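Local coordinates for protein L-isoleucine-4-hydroxylase (Bacillus thuringiensis, PDB 6LNH) that catalyses the iron- and 2-oxoglutarate-dependent hydroxylation of L-isoleucine to (4S)-4-hydroxy-L-isoleucine, and also hydroxylates or sulfoxidises several related amino acids, at residues C[120-125]-C[180-185]; C[193-198]-C[204-209]. All coordinates share one frame; numbering follows the deposited sequence.

Interaction 1: C[120-125]-C[180-185]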
loop_
_atom_site.group_PDB
_atom_site.type_symbol
_atom_site.label_atom_id
_atom_site.label_comp_id
_atom_site.label_asym_id
_atom_site.label_seq_id
_atom_site.Cartn_x
_atom_site.Cartn_y
_atom_site.Cartn_z
ATOM N N PRO C 120 6.512 2.015 30.755
ATOM C CA PRO C 120 7.932 1.634 30.660
ATOM C C PRO C 120 8.520 1.730 29.264
ATOM O O PRO C 120 9.727 1.963 29.131
ATOM C CB PRO C 120 7.926 0.188 31.173
ATOM C CG PRO C 120 6.787 0.165 32.141
ATOM C CD PRO C 120 5.724 0.999 31.476
ATOM N N LEU C 121 7.713 1.554 28.216
ATOM C CA LEU C 121 8.241 1.689 26.862
ATOM C C LEU C 121 8.571 3.145 26.548
ATOM O O LEU C 121 9.620 3.436 25.961
ATOM C CB LEU C 121 7.243 1.126 25.851
ATOM C CG LEU C 121 7.546 1.348 24.370
ATOM C CD1 LEU C 121 8.792 0.585 23.948
ATOM C CD2 LEU C 121 6.355 0.937 23.526
ATOM N N ILE C 122 7.687 4.070 26.933
ATOM C CA ILE C 122 7.953 5.496 26.748
ATOM C C ILE C 122 9.180 5.930 27.541
ATOM O O ILE C 122 10.024 6.686 27.041
ATOM C CB ILE C 122 6.712 6.324 27.125
ATOM C CG1 ILE C 122 5.540 5.964 26.210
ATOM C CG2 ILE C 122 7.020 7.814 27.051
ATOM C CD1 ILE C 122 5.899 5.947 24.732
ATOM N N GLN C 123 9.303 5.463 28.789
ATOM C CA GLN C 123 10.469 5.812 29.595
ATOM C C GLN C 123 11.754 5.302 28.956
ATOM O O GLN C 123 12.791 5.974 29.001
ATOM C CB GLN C 123 10.335 5.241 31.007
ATOM C CG GLN C 123 9.378 5.972 31.932
ATOM C CD GLN C 123 9.219 5.250 33.262
ATOM O OE1 GLN C 123 9.550 4.070 33.383
ATOM N NE2 GLN C 123 8.718 5.960 34.268
ATOM N N ASN C 124 11.702 4.113 28.352
ATOM C CA ASN C 124 12.886 3.567 27.699
ATOM C C ASN C 124 13.252 4.358 26.449
ATOM O O ASN C 124 14.438 4.554 26.157
ATOM C CB ASN C 124 12.660 2.099 27.350
ATOM C CG ASN C 124 13.903 1.435 26.805
ATOM O OD1 ASN C 124 15.020 1.765 27.202
ATOM N ND2 ASN C 124 13.718 0.507 25.873
ATOM N N ILE C 125 12.249 4.814 25.695
ATOM C CA ILE C 125 12.526 5.637 24.518
ATOM C C ILE C 125 13.195 6.937 24.939
ATOM O O ILE C 125 14.200 7.361 24.354
ATOM C CB ILE C 125 11.233 5.898 23.724
ATOM C CG1 ILE C 125 10.693 4.598 23.124
ATOM C CG2 ILE C 125 11.478 6.921 22.625
ATOM C CD1 ILE C 125 9.253 4.697 22.666
ATOM N N HIS C 180 9.555 9.837 16.699
ATOM C CA HIS C 180 9.149 8.441 16.827
ATOM C C HIS C 180 7.730 8.288 16.296
ATOM O O HIS C 180 6.797 8.898 16.828
ATOM C CB HIS C 180 9.227 7.969 18.281
ATOM C CG HIS C 180 10.537 8.262 18.944
ATOM N ND1 HIS C 180 11.657 7.481 18.757
ATOM C CD2 HIS C 180 10.902 9.246 19.798
ATOM C CE1 HIS C 180 12.659 7.975 19.463
ATOM N NE2 HIS C 180 12.227 9.045 20.105
ATOM N N LEU C 181 7.570 7.475 15.255
ATOM C CA LEU C 181 6.237 7.109 14.797
ATOM C C LEU C 181 5.571 6.187 15.811
ATOM O O LEU C 181 6.145 5.171 16.214
ATOM C CB LEU C 181 6.313 6.432 13.430
ATOM C CG LEU C 181 4.989 5.998 12.802
ATOM C CD1 LEU C 181 4.071 7.193 12.582
ATOM C CD2 LEU C 181 5.242 5.264 11.497
ATOM N N MET C 182 4.352 6.538 16.220
ATOM C CA MET C 182 3.581 5.705 17.133
ATOM C C MET C 182 2.482 4.910 16.440
ATOM O O MET C 182 2.235 3.757 16.809
ATOM C CB MET C 182 2.968 6.569 18.237
ATOM C CG MET C 182 4.002 7.273 19.098
ATOM S SD MET C 182 5.089 6.125 19.968
ATOM C CE MET C 182 3.931 5.385 21.111
ATOM N N ASN C 183 1.823 5.492 15.441
ATOM C CA ASN C 183 0.718 4.826 14.763
ATOM C C ASN C 183 0.358 5.611 13.514
ATOM O O ASN C 183 0.538 6.832 13.454
ATOM C CB ASN C 183 -0.513 4.681 15.667
ATOM C CG ASN C 183 -1.419 3.540 15.232
ATOM O OD1 ASN C 183 -1.171 2.893 14.214
ATOM N ND2 ASN C 183 -2.471 3.287 16.002
ATOM N N LEU C 184 -0.158 4.888 12.523
ATOM C CA LEU C 184 -0.561 5.476 11.253
ATOM C C LEU C 184 -1.734 4.666 10.726
ATOM O O LEU C 184 -1.594 3.463 10.487
ATOM C CB LEU C 184 0.613 5.466 10.270
ATOM C CG LEU C 184 0.485 5.982 8.838
ATOM C CD1 LEU C 184 0.286 7.483 8.819
ATOM C CD2 LEU C 184 1.730 5.594 8.049
ATOM N N SER C 185 -2.885 5.312 10.558
ATOM C CA SER C 185 -4.039 4.630 9.992
ATOM C C SER C 185 -3.726 4.156 8.576
ATOM O O SER C 185 -2.935 4.767 7.852
ATOM C CB SER C 185 -5.262 5.550 9.998
ATOM O OG SER C 185 -5.093 6.631 9.104
#
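Ile125, in the opening turns of a helix, stands over His180 of a beta strand with their CA atoms 8.9 Å apart, a spacing at which the two backbones meet through side chains alone. The closer of the two links is a CH-pi contact: the CG2 methyl of Ile125 lies 3.5 Å from the centroid of the His180 imidazole and 18° off the ring normal. It sits over one face, displaced toward the rim on the NE2 and CE1 side, with CG2 of Ile125 3.4 Å from NE2 of His180. With CG2 anti to the backbone N of Ile125 and CG1 anti to the carbonyl carbon (chi1 -66°), the short methyl branch reaches the ring while the two side chains run past each other in opposite directions. Both ring nitrogens of His180 are engaged, NE2 by Asp129, further along the same helix, and ND1 by the hydroxyl of Thr214. Together these bonds should fix the rotation of the ring beneath the methyl. This is helix-on-sheet packing, in which helix 120-134 lies against the larger antiparallel sheet of the double-stranded beta-helix, the cupin-type core of 2-oxoglutarate dioxygenases. One turn back, Ile122 makes the looser link, its CD1 meeting CE of Met182 at 4.2 Å. The thioether chain bends at both chi2 and chi3, which brings its terminal methyl nearer Ile122. Met182 also packs on Ala52 of helix 44-54, and together with Asn183 it faces Asp239 in a classic beta bulge.

Interaction 2: C[193-198]-C[204-209]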
loop_
_atom_site.group_PDB
_atom_site.type_symbol
_atom_site.label_atom_id
_atom_site.label_comp_id
_atom_site.label_asym_id
_atom_site.label_seq_id
_atom_site.Cartn_x
_atom_site.Cartn_y
_atom_site.Cartn_z
ATOM N N ASN C 193 9.018 12.113 5.372
ATOM C CA ASN C 193 10.039 13.021 5.872
ATOM C C ASN C 193 11.080 13.278 4.792
ATOM O O ASN C 193 11.536 12.342 4.126
ATOM C CB ASN C 193 10.698 12.450 7.127
ATOM C CG ASN C 193 9.716 12.275 8.269
ATOM O OD1 ASN C 193 9.238 11.171 8.528
ATOM N ND2 ASN C 193 9.405 13.370 8.956
ATOM N N LEU C 194 11.445 14.544 4.618
ATOM C CA LEU C 194 12.428 14.963 3.630
ATOM C C LEU C 194 13.640 15.559 4.330
ATOM O O LEU C 194 13.502 16.250 5.344
ATOM C CB LEU C 194 11.835 15.988 2.662
ATOM C CG LEU C 194 10.515 15.576 2.016
ATOM C CD1 LEU C 194 10.001 16.679 1.119
ATOM C CD2 LEU C 194 10.681 14.283 1.234
ATOM N N ILE C 195 14.825 15.287 3.792
ATOM C CA ILE C 195 16.069 15.884 4.263
ATOM C C ILE C 195 16.680 16.681 3.121
ATOM O O ILE C 195 16.809 16.173 2.000
ATOM C CB ILE C 195 17.064 14.830 4.778
ATOM C CG1 ILE C 195 16.399 13.917 5.807
ATOM C CG2 ILE C 195 18.286 15.512 5.384
ATOM C CD1 ILE C 195 15.933 14.637 7.052
ATOM N N ALA C 196 17.050 17.925 3.408
ATOM C CA ALA C 196 17.655 18.802 2.419
ATOM C C ALA C 196 18.836 19.520 3.050
ATOM O O ALA C 196 18.678 20.190 4.073
ATOM C CB ALA C 196 16.634 19.819 1.901
ATOM N N ASN C 197 20.011 19.402 2.426
ATOM C CA ASN C 197 21.151 20.199 2.871
ATOM C C ASN C 197 20.900 21.678 2.631
ATOM O O ASN C 197 21.325 22.525 3.424
ATOM C CB ASN C 197 22.428 19.745 2.164
ATOM C CG ASN C 197 22.703 18.267 2.350
ATOM O OD1 ASN C 197 22.070 17.606 3.172
ATOM N ND2 ASN C 197 23.661 17.741 1.594
ATOM N N SER C 198 20.215 22.004 1.545
ATOM C CA SER C 198 19.788 23.353 1.231
ATOM C C SER C 198 18.394 23.320 0.734
ATOM O O SER C 198 17.882 22.237 0.300
ATOM C CB SER C 198 20.705 23.997 0.177
ATOM O OG SER C 198 20.912 23.107 -0.907
ATOM N N GLN C 204 17.422 13.324 0.800
ATOM C CA GLN C 204 16.980 12.001 1.304
ATOM C C GLN C 204 15.462 11.983 1.500
ATOM O O GLN C 204 14.895 13.025 1.862
ATOM C CB GLN C 204 17.720 11.667 2.600
ATOM C CG GLN C 204 17.442 10.268 3.122
ATOM C CD GLN C 204 18.192 9.198 2.366
ATOM O OE1 GLN C 204 18.093 8.013 2.672
ATOM N NE2 GLN C 204 18.951 9.612 1.366
ATOM N N PHE C 205 14.848 10.824 1.247
ATOM C CA PHE C 205 13.388 10.617 1.412
ATOM C C PHE C 205 13.188 9.468 2.403
ATOM O O PHE C 205 13.617 8.344 2.109
ATOM C CB PHE C 205 12.738 10.307 0.062
ATOM C CG PHE C 205 11.246 10.101 0.105
ATOM C CD1 PHE C 205 10.704 8.962 0.675
ATOM C CD2 PHE C 205 10.385 11.042 -0.432
ATOM C CE1 PHE C 205 9.332 8.775 0.712
ATOM C CE2 PHE C 205 9.014 10.853 -0.395
ATOM C CZ PHE C 205 8.490 9.719 0.175
ATOM N N ILE C 206 12.570 9.756 3.548
ATOM C CA ILE C 206 12.354 8.711 4.590
ATOM C C ILE C 206 10.856 8.585 4.872
ATOM O O ILE C 206 10.220 9.608 5.166
ATOM C CB ILE C 206 13.148 9.043 5.868
ATOM C CG1 ILE C 206 14.643 9.188 5.582
ATOM C CG2 ILE C 206 12.881 8.011 6.951
ATOM C CD1 ILE C 206 15.281 10.373 6.258
ATOM N N SER C 207 10.325 7.365 4.773
ATOM C CA SER C 207 8.888 7.120 5.048
ATOM C C SER C 207 8.756 6.230 6.285
ATOM O O SER C 207 9.089 5.040 6.187
ATOM C CB SER C 207 8.213 6.499 3.859
ATOM O OG SER C 207 6.838 6.286 4.125
ATOM N N LEU C 208 8.321 6.799 7.409
ATOM C CA LEU C 208 8.129 5.989 8.638
ATOM C C LEU C 208 6.850 5.173 8.443
ATOM O O LEU C 208 5.782 5.787 8.302
ATOM C CB LEU C 208 8.038 6.924 9.847
ATOM C CG LEU C 208 9.236 7.855 10.035
ATOM C CD1 LEU C 208 9.214 8.507 11.406
ATOM C CD2 LEU C 208 10.541 7.108 9.824
ATOM N N LYS C 209 6.973 3.844 8.410
ATOM C CA LYS C 209 5.801 2.961 8.167
ATOM C C LYS C 209 5.385 2.236 9.450
ATOM O O LYS C 209 4.308 2.563 9.970
ATOM C CB LYS C 209 6.101 1.967 7.042
ATOM C CG LYS C 209 4.877 1.321 6.407
ATOM C CD LYS C 209 5.116 -0.109 5.980
ATOM C CE LYS C 209 3.850 -0.939 5.946
ATOM N NZ LYS C 209 3.893 -1.953 4.866
#
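Asn193 and Ile206 grip each other through both of their backbone polar groups, Asn193 N to Ile206 O and Ile206 N to Asn193 O both at 2.8 Å, the latter almost straight at 175°. The next hydrogen-bonded pair, Ile195 with Gln204, is held more slackly: Ile195 N reaches Gln204 O at 3.0 Å, and Gln204 N reaches Ile195 O at 3.2 Å. In both of these bonds the donor is tilted out of the carbonyl plane. Between the two pairs, Leu194 and Phe205 form a non-hydrogen-bonded pair whose side chains emerge on the other face, where CD2 of Leu194 touches CD2 of the Phe205 ring obliquely at 3.7 Å. On the face of Asn193 and Ile195, CG1 of Ile195 meets CD1 of Ile206 at 3.7 Å, and CB of Ile195 rests on CB of Gln204. The bend at chi2 (77°) takes the amide of Gln204 off Ile195, and OE1 accepts a hydrogen bond from Lys158 of the third subunit. Beyond the strand pairing, the side chains of Asn193 and Leu208 cross at about a right angle, OD1 of Asn193 lying 3.6 Å from CG of Leu208. A surrounding layer holds both faces: Leu215 and Phe217 of strand 214-218 pack on the face of Asn193, while Phe205 meets Ile189 and Leu194 meets Pro227, both of the third subunit. The result is an antiparallel beta hairpin whose strand 204-206 forms one edge of a three-stranded sheet, with 189-196 in the middle and 222-229 beyond it, consistent with the smaller sheet of a double-stranded beta-helix; the side chain of Asn193 lies about 7 Å from the bound iron, and that of Ile195 about 4 Å from the side chain of the iron ligand His223.

In the fold
The two contacts show two ways a double-stranded beta-helix is assembled: a helix packed on one sheet, and strand pairing within the other. Interaction 1 comes first along the chain and closes before interaction 2 opens, and their centres lie about 20 Å apart. The first packs helix 120-134 on the seven-stranded sheet; the second pairs strands of the three-stranded sheet. Strands 176-184 and 189-196, consecutive in sequence, carry the chain from one sheet to the other. The contacts meet directly where CD2 of Leu181 packs on the backbone O of Lys209, 3.2 Å away. The three-stranded sheet carries the iron ligand His223 on strand 222-229, whereas the side chain of His180 is about 13 Å from the bound iron.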